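Local coordinates for chintase (Rhizomucor miehei, PDB 5YUQ), which probably hydrolyses the beta-1,4 linkages of chitin within a tunnel-shaped active site on a TIM-barrel catalytic domain of glycoside hydrolase family 18, at residues A[233-238]-A[352-357]; A[288-293]-A[324-329]. One frame throughout, in Å; residues are numbered along the deposited sequence.

Contact 1: residues A[233-238]-A[352-357]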
loop_
_atom_site.group_PDB
_atom_site.type_symbol
_atom_site.label_atom_id
_atom_site.label_comp_id
_atom_site.label_asym_id
_atom_site.label_seq_id
_atom_site.Cartn_x
_atom_site.Cartn_y
_atom_site.Cartn_z
ATOM N N PRO A 233 -4.938 -1.622 -5.320
ATOM C CA PRO A 233 -4.109 -2.790 -5.623
ATOM C C PRO A 233 -4.243 -3.247 -7.071
ATOM O O PRO A 233 -5.328 -3.141 -7.655
ATOM C CB PRO A 233 -4.698 -3.856 -4.697
ATOM C CG PRO A 233 -6.163 -3.519 -4.671
ATOM C CD PRO A 233 -6.242 -2.002 -4.744
ATOM N N PHE A 234 -3.149 -3.744 -7.644
ATOM C CA PHE A 234 -3.203 -4.405 -8.953
ATOM C C PHE A 234 -3.138 -5.919 -8.760
ATOM O O PHE A 234 -2.668 -6.658 -9.631
ATOM C CB PHE A 234 -2.061 -3.938 -9.860
ATOM C CG PHE A 234 -2.334 -2.639 -10.591
ATOM C CD1 PHE A 234 -3.352 -1.782 -10.193
ATOM C CD2 PHE A 234 -1.568 -2.288 -11.692
ATOM C CE1 PHE A 234 -3.590 -0.582 -10.889
ATOM C CE2 PHE A 234 -1.799 -1.103 -12.385
ATOM C CZ PHE A 234 -2.806 -0.248 -11.977
ATOM N N TYR A 235 -3.629 -6.369 -7.608
ATOM C CA TYR A 235 -3.662 -7.782 -7.251
ATOM C C TYR A 235 -4.903 -8.030 -6.416
ATOM O O TYR A 235 -5.534 -7.086 -5.927
ATOM C CB TYR A 235 -2.427 -8.146 -6.414
ATOM C CG TYR A 235 -2.380 -7.429 -5.071
ATOM C CD1 TYR A 235 -1.887 -6.132 -4.969
ATOM C CD2 TYR A 235 -2.834 -8.046 -3.918
ATOM C CE1 TYR A 235 -1.857 -5.473 -3.764
ATOM C CE2 TYR A 235 -2.808 -7.393 -2.696
ATOM C CZ TYR A 235 -2.314 -6.108 -2.628
ATOM O OH TYR A 235 -2.269 -5.421 -1.432
ATOM N N GLY A 236 -5.234 -9.304 -6.243
ATOM C CA GLY A 236 -6.271 -9.709 -5.322
ATOM C C GLY A 236 -5.698 -10.695 -4.325
ATOM O O GLY A 236 -4.493 -10.962 -4.332
ATOM N N ARG A 237 -6.549 -11.233 -3.465
ATOM C CA ARG A 237 -6.099 -12.219 -2.482
ATOM C C ARG A 237 -7.064 -13.381 -2.418
ATOM O O ARG A 237 -8.280 -13.187 -2.484
ATOM C CB ARG A 237 -5.967 -11.585 -1.096
ATOM C CG ARG A 237 -5.781 -12.599 0.032
ATOM C CD ARG A 237 -5.262 -11.953 1.320
ATOM N NE ARG A 237 -3.958 -11.336 1.096
ATOM C CZ ARG A 237 -3.782 -10.050 0.836
ATOM N NH1 ARG A 237 -4.827 -9.231 0.801
ATOM N NH2 ARG A 237 -2.563 -9.580 0.626
ATOM N N VAL A 238 -6.525 -14.593 -2.309
ATOM C CA VAL A 238 -7.367 -15.753 -2.078
ATOM C C VAL A 238 -7.477 -16.085 -0.593
ATOM O O VAL A 238 -6.527 -15.908 0.173
ATOM C CB VAL A 238 -6.895 -17.003 -2.867
ATOM C CG1 VAL A 238 -7.080 -16.785 -4.361
ATOM C CG2 VAL A 238 -5.450 -17.350 -2.532
ATOM N N LEU A 352 3.117 -1.647 -10.182
ATOM C CA LEU A 352 2.983 -1.480 -11.626
ATOM C C LEU A 352 3.212 -2.741 -12.448
ATOM O O LEU A 352 2.566 -2.938 -13.480
ATOM C CB LEU A 352 3.913 -0.354 -12.095
ATOM C CG LEU A 352 3.727 0.107 -13.536
ATOM C CD1 LEU A 352 2.287 0.524 -13.777
ATOM C CD2 LEU A 352 4.673 1.260 -13.841
ATOM N N GLU A 353 4.114 -3.604 -11.995
ATOM C CA GLU A 353 4.470 -4.772 -12.794
ATOM C C GLU A 353 3.341 -5.801 -12.819
ATOM O O GLU A 353 3.378 -6.747 -13.599
ATOM C CB GLU A 353 5.784 -5.388 -12.295
ATOM C CG GLU A 353 5.641 -6.407 -11.169
ATOM C CD GLU A 353 5.258 -5.807 -9.834
ATOM O OE1 GLU A 353 5.253 -4.561 -9.674
ATOM O OE2 GLU A 353 4.969 -6.597 -8.909
ATOM N N MET A 354 2.347 -5.586 -11.994
ATOM C CA MET A 354 1.231 -6.511 -11.872
ATOM C C MET A 354 0.160 -6.380 -12.943
ATOM O O MET A 354 -0.631 -7.233 -13.096
ATOM C CB MET A 354 0.542 -6.417 -10.483
ATOM C CG MET A 354 1.473 -6.635 -9.341
ATOM S SD MET A 354 0.447 -6.352 -7.815
ATOM C CE MET A 354 1.635 -6.849 -6.534
ATOM N N ASP A 355 0.190 -5.259 -13.650
ATOM C CA ASP A 355 -0.787 -5.009 -14.700
ATOM C C ASP A 355 -0.496 -5.918 -15.885
ATOM O O ASP A 355 0.620 -6.435 -16.023
ATOM C CB ASP A 355 -0.724 -3.545 -15.144
ATOM C CG ASP A 355 -2.041 -3.049 -15.706
ATOM O OD1 ASP A 355 -2.988 -3.851 -15.884
ATOM O OD2 ASP A 355 -2.126 -1.848 -15.980
ATOM N N ASP A 356 -1.497 -6.128 -16.730
ATOM C CA ASP A 356 -1.276 -6.911 -17.947
ATOM C C ASP A 356 -0.586 -6.077 -19.028
ATOM O O ASP A 356 -0.320 -4.885 -18.845
ATOM C CB ASP A 356 -2.586 -7.542 -18.443
ATOM C CG ASP A 356 -3.652 -6.517 -18.788
ATOM O OD1 ASP A 356 -3.304 -5.401 -19.241
ATOM O OD2 ASP A 356 -4.851 -6.843 -18.638
ATOM N N ASP A 357 -0.279 -6.707 -20.155
ATOM C CA ASP A 357 0.449 -6.020 -21.211
ATOM C C ASP A 357 -0.403 -4.954 -21.899
ATOM O O ASP A 357 0.114 -4.086 -22.598
ATOM C CB ASP A 357 0.952 -7.042 -22.230
ATOM C CG ASP A 357 2.078 -7.902 -21.692
ATOM O OD1 ASP A 357 2.670 -7.545 -20.653
ATOM O OD2 ASP A 357 2.385 -8.931 -22.330
#
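Met354 packs along Phe234 and Tyr235 in a buried, largely apolar contact, its CB on the first and its sulfur beside the second. The aliphatic part is the approach of Met354 CB to CB of Phe234, 3.6 Å apart; the same methionine CB also touches a backbone atom, the carbonyl O of Phe234, at 3.3 Å. With CG of Met354 anti to its carbonyl carbon (chi1 -56°) and the chain extended beyond, the thioether runs alongside the tyrosine, both side chains pointing the same way.

This brings sulfur into play. Met354 SD is 3.7 Å from CB of Tyr235 and 4.9 Å from the ring centroid, an oblique Met-aromatic contact 69° off the ring normal, while Met354 CE reaches Tyr235 CD1 at 3.9 Å.

A polar group flanks the other aromatic ring. The Asp355 carboxylate, inclined 64° to the Phe234 ring, places OD2 3.7 Å from Phe234 CE2; its oxygens accept the backbone N-H groups of Leu361 and Leu362, which hold it in place. Tyr235 OH hydrogen-bonds to Asp182.

The 3-10 turn at 352-354, following barrel strand 346-350, thus packs against strand 228-240, with Ile286 of strand 284-286 touching Met354 and Leu361 of helix 360-363 touching Phe234.

Contact 2: residues A[288-293]-A[324-329]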
loop_
_atom_site.group_PDB
_atom_site.type_symbol
_atom_site.label_atom_id
_atom_site.label_comp_id
_atom_site.label_asym_id
_atom_site.label_seq_id
_atom_site.Cartn_x
_atom_site.Cartn_y
_atom_site.Cartn_z
ATOM N N ARG A 288 -2.135 -9.931 -13.634
ATOM C CA ARG A 288 -1.677 -10.642 -14.842
ATOM C C ARG A 288 -2.243 -12.076 -14.828
ATOM O O ARG A 288 -2.646 -12.542 -15.857
ATOM C CB ARG A 288 -0.185 -10.713 -15.003
ATOM C CG ARG A 288 0.478 -9.378 -15.247
ATOM C CD ARG A 288 1.991 -9.389 -15.298
ATOM N NE ARG A 288 2.492 -10.026 -16.517
ATOM C CZ ARG A 288 2.563 -9.425 -17.688
ATOM N NH1 ARG A 288 2.219 -8.156 -17.864
ATOM N NH2 ARG A 288 3.022 -10.094 -18.702
ATOM N N THR A 289 -2.201 -12.727 -13.663
ATOM C CA THR A 289 -2.704 -14.090 -13.525
ATOM C C THR A 289 -4.218 -14.145 -13.679
ATOM O O THR A 289 -4.750 -15.024 -14.360
ATOM C CB THR A 289 -2.331 -14.677 -12.163
ATOM O OG1 THR A 289 -0.923 -14.509 -11.940
ATOM C CG2 THR A 289 -2.686 -16.158 -12.110
ATOM N N ILE A 290 -4.911 -13.212 -13.035
ATOM C CA ILE A 290 -6.363 -13.126 -13.138
ATOM C C ILE A 290 -6.787 -12.997 -14.604
ATOM O O ILE A 290 -7.715 -13.675 -15.060
ATOM C CB ILE A 290 -6.893 -11.937 -12.312
ATOM C CG1 ILE A 290 -6.481 -12.109 -10.841
ATOM C CG2 ILE A 290 -8.403 -11.823 -12.422
ATOM C CD1 ILE A 290 -6.885 -10.943 -9.930
ATOM N N ALA A 291 -6.075 -12.156 -15.347
ATOM C CA ALA A 291 -6.379 -11.933 -16.758
ATOM C C ALA A 291 -6.045 -13.168 -17.584
ATOM O O ALA A 291 -6.868 -13.632 -18.382
ATOM C CB ALA A 291 -5.618 -10.725 -17.269
ATOM N N GLN A 292 -4.845 -13.709 -17.384
ATOM C CA GLN A 292 -4.390 -14.858 -18.173
ATOM C C GLN A 292 -5.262 -16.091 -17.963
ATOM O O GLN A 292 -5.458 -16.880 -18.894
ATOM C CB GLN A 292 -2.929 -15.193 -17.846
ATOM C CG GLN A 292 -1.901 -14.206 -18.396
ATOM C CD GLN A 292 -0.550 -14.306 -17.695
ATOM O OE1 GLN A 292 -0.388 -15.058 -16.726
ATOM N NE2 GLN A 292 0.426 -13.542 -18.180
ATOM N N GLU A 293 -5.793 -16.256 -16.752
ATOM C CA GLU A 293 -6.598 -17.430 -16.428
ATOM C C GLU A 293 -8.058 -17.267 -16.822
ATOM O O GLU A 293 -8.841 -18.213 -16.734
ATOM C CB GLU A 293 -6.493 -17.763 -14.937
ATOM C CG GLU A 293 -5.127 -18.271 -14.531
ATOM C CD GLU A 293 -5.059 -18.639 -13.069
ATOM O OE1 GLU A 293 -6.004 -18.299 -12.322
ATOM O OE2 GLU A 293 -4.061 -19.273 -12.665
ATOM N N LEU A 324 -11.456 -15.573 -4.247
ATOM C CA LEU A 324 -10.524 -14.531 -4.651
ATOM C C LEU A 324 -11.246 -13.214 -4.583
ATOM O O LEU A 324 -12.239 -13.019 -5.280
ATOM C CB LEU A 324 -10.057 -14.760 -6.098
ATOM C CG LEU A 324 -9.253 -13.635 -6.764
ATOM C CD1 LEU A 324 -7.900 -13.494 -6.118
ATOM C CD2 LEU A 324 -9.115 -13.899 -8.267
ATOM N N SER A 325 -10.763 -12.307 -3.736
ATOM C CA SER A 325 -11.242 -10.936 -3.776
ATOM C C SER A 325 -10.230 -10.166 -4.592
ATOM O O SER A 325 -9.033 -10.252 -4.326
ATOM C CB SER A 325 -11.327 -10.332 -2.380
ATOM O OG SER A 325 -11.544 -8.927 -2.495
ATOM N N PHE A 326 -10.693 -9.416 -5.583
ATOM C CA PHE A 326 -9.761 -8.692 -6.443
ATOM C C PHE A 326 -10.292 -7.347 -6.895
ATOM O O PHE A 326 -11.343 -6.909 -6.431
ATOM C CB PHE A 326 -9.292 -9.556 -7.635
ATOM C CG PHE A 326 -10.382 -9.952 -8.617
ATOM C CD1 PHE A 326 -11.346 -10.895 -8.278
ATOM C CD2 PHE A 326 -10.392 -9.420 -9.911
ATOM C CE1 PHE A 326 -12.326 -11.279 -9.196
ATOM C CE2 PHE A 326 -11.367 -9.798 -10.831
ATOM C CZ PHE A 326 -12.331 -10.729 -10.479
ATOM N N ASP A 327 -9.539 -6.681 -7.764
ATOM C CA ASP A 327 -10.001 -5.450 -8.381
ATOM C C ASP A 327 -9.848 -5.549 -9.878
ATOM O O ASP A 327 -8.882 -6.128 -10.376
ATOM C CB ASP A 327 -9.235 -4.248 -7.847
ATOM C CG ASP A 327 -9.855 -3.708 -6.591
ATOM O OD1 ASP A 327 -10.774 -2.869 -6.707
ATOM O OD2 ASP A 327 -9.461 -4.149 -5.490
ATOM N N ASP A 328 -10.831 -5.011 -10.591
ATOM C CA ASP A 328 -10.802 -5.035 -12.047
ATOM C C ASP A 328 -10.999 -3.627 -12.585
ATOM O O ASP A 328 -10.919 -2.656 -11.832
ATOM C CB ASP A 328 -11.838 -6.015 -12.615
ATOM C CG ASP A 328 -13.246 -5.759 -12.104
ATOM O OD1 ASP A 328 -13.497 -4.694 -11.512
ATOM O OD2 ASP A 328 -14.128 -6.631 -12.316
ATOM N N ALA A 329 -11.234 -3.493 -13.884
ATOM C CA ALA A 329 -11.361 -2.155 -14.442
ATOM C C ALA A 329 -12.538 -1.427 -13.816
ATOM O O ALA A 329 -12.437 -0.238 -13.509
ATOM C CB ALA A 329 -11.496 -2.208 -15.946
#
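Ile290 points from helix 287-292 toward Leu324 and Phe326, at the end of strand 322-325. Both segments belong to the excursion that follows the seventh barrel strand, 228-240, of the TIM barrel and precedes the last, 346-350, consistent with the alpha/beta insertion found in many family 18 chitinases. The contact is a buried helix-on-strand packing made by one isoleucine against two apolar side chains.

The two branches of Ile290 divide the work on Phe326. CG1 is anti to the carbonyl carbon (chi1 -59°), and the extended arm carries CD1 to the base of the phenylalanine, 3.6 Å from Phe326 CB and 3.8 Å from Phe326 CD2. The other branch, CG2, reaches further out along the same side of the ring, 3.9 Å from Phe326 CE2. The two side chains run obliquely to each other.

Leu324 receives the CD1 arm more loosely: its CD2 methyl lies 4.1 Å from Ile290 CD1. Ile295 touches both Ile290 and Leu324, and Trp302 of strand 302-307 also packs on Leu324, so the cluster continues within the insertion, toward Ile295 and strand 302-307. Pro313 of strand 312-317 lies against Phe326. The phenylalanine ring also meets its own segment: Leu324 O lies in the ring plane at the edge, 3.8 Å from Phe326 CD1.

From the N terminus, the chain first reaches 233-238 on strand 228-240 and then enters the excursion containing 288-293 and 324-329 before arriving at 352-357. Contact 2 closes a short loop of 30 residues, which includes the antiparallel strands 302-307 and 312-317, and is nested inside the loop of 113 residues closed by contact 1. The inner contact joins the insertion's helix to its returning strand; the outer one ties the start of the excursion to the turn beyond the last barrel strand. Strands 228-240 and 322-325 are antiparallel neighbours, linked through Arg237 N and Ser325 O, and a salt bridge between Arg288 and Asp357 connects the helix to the loop that follows that turn.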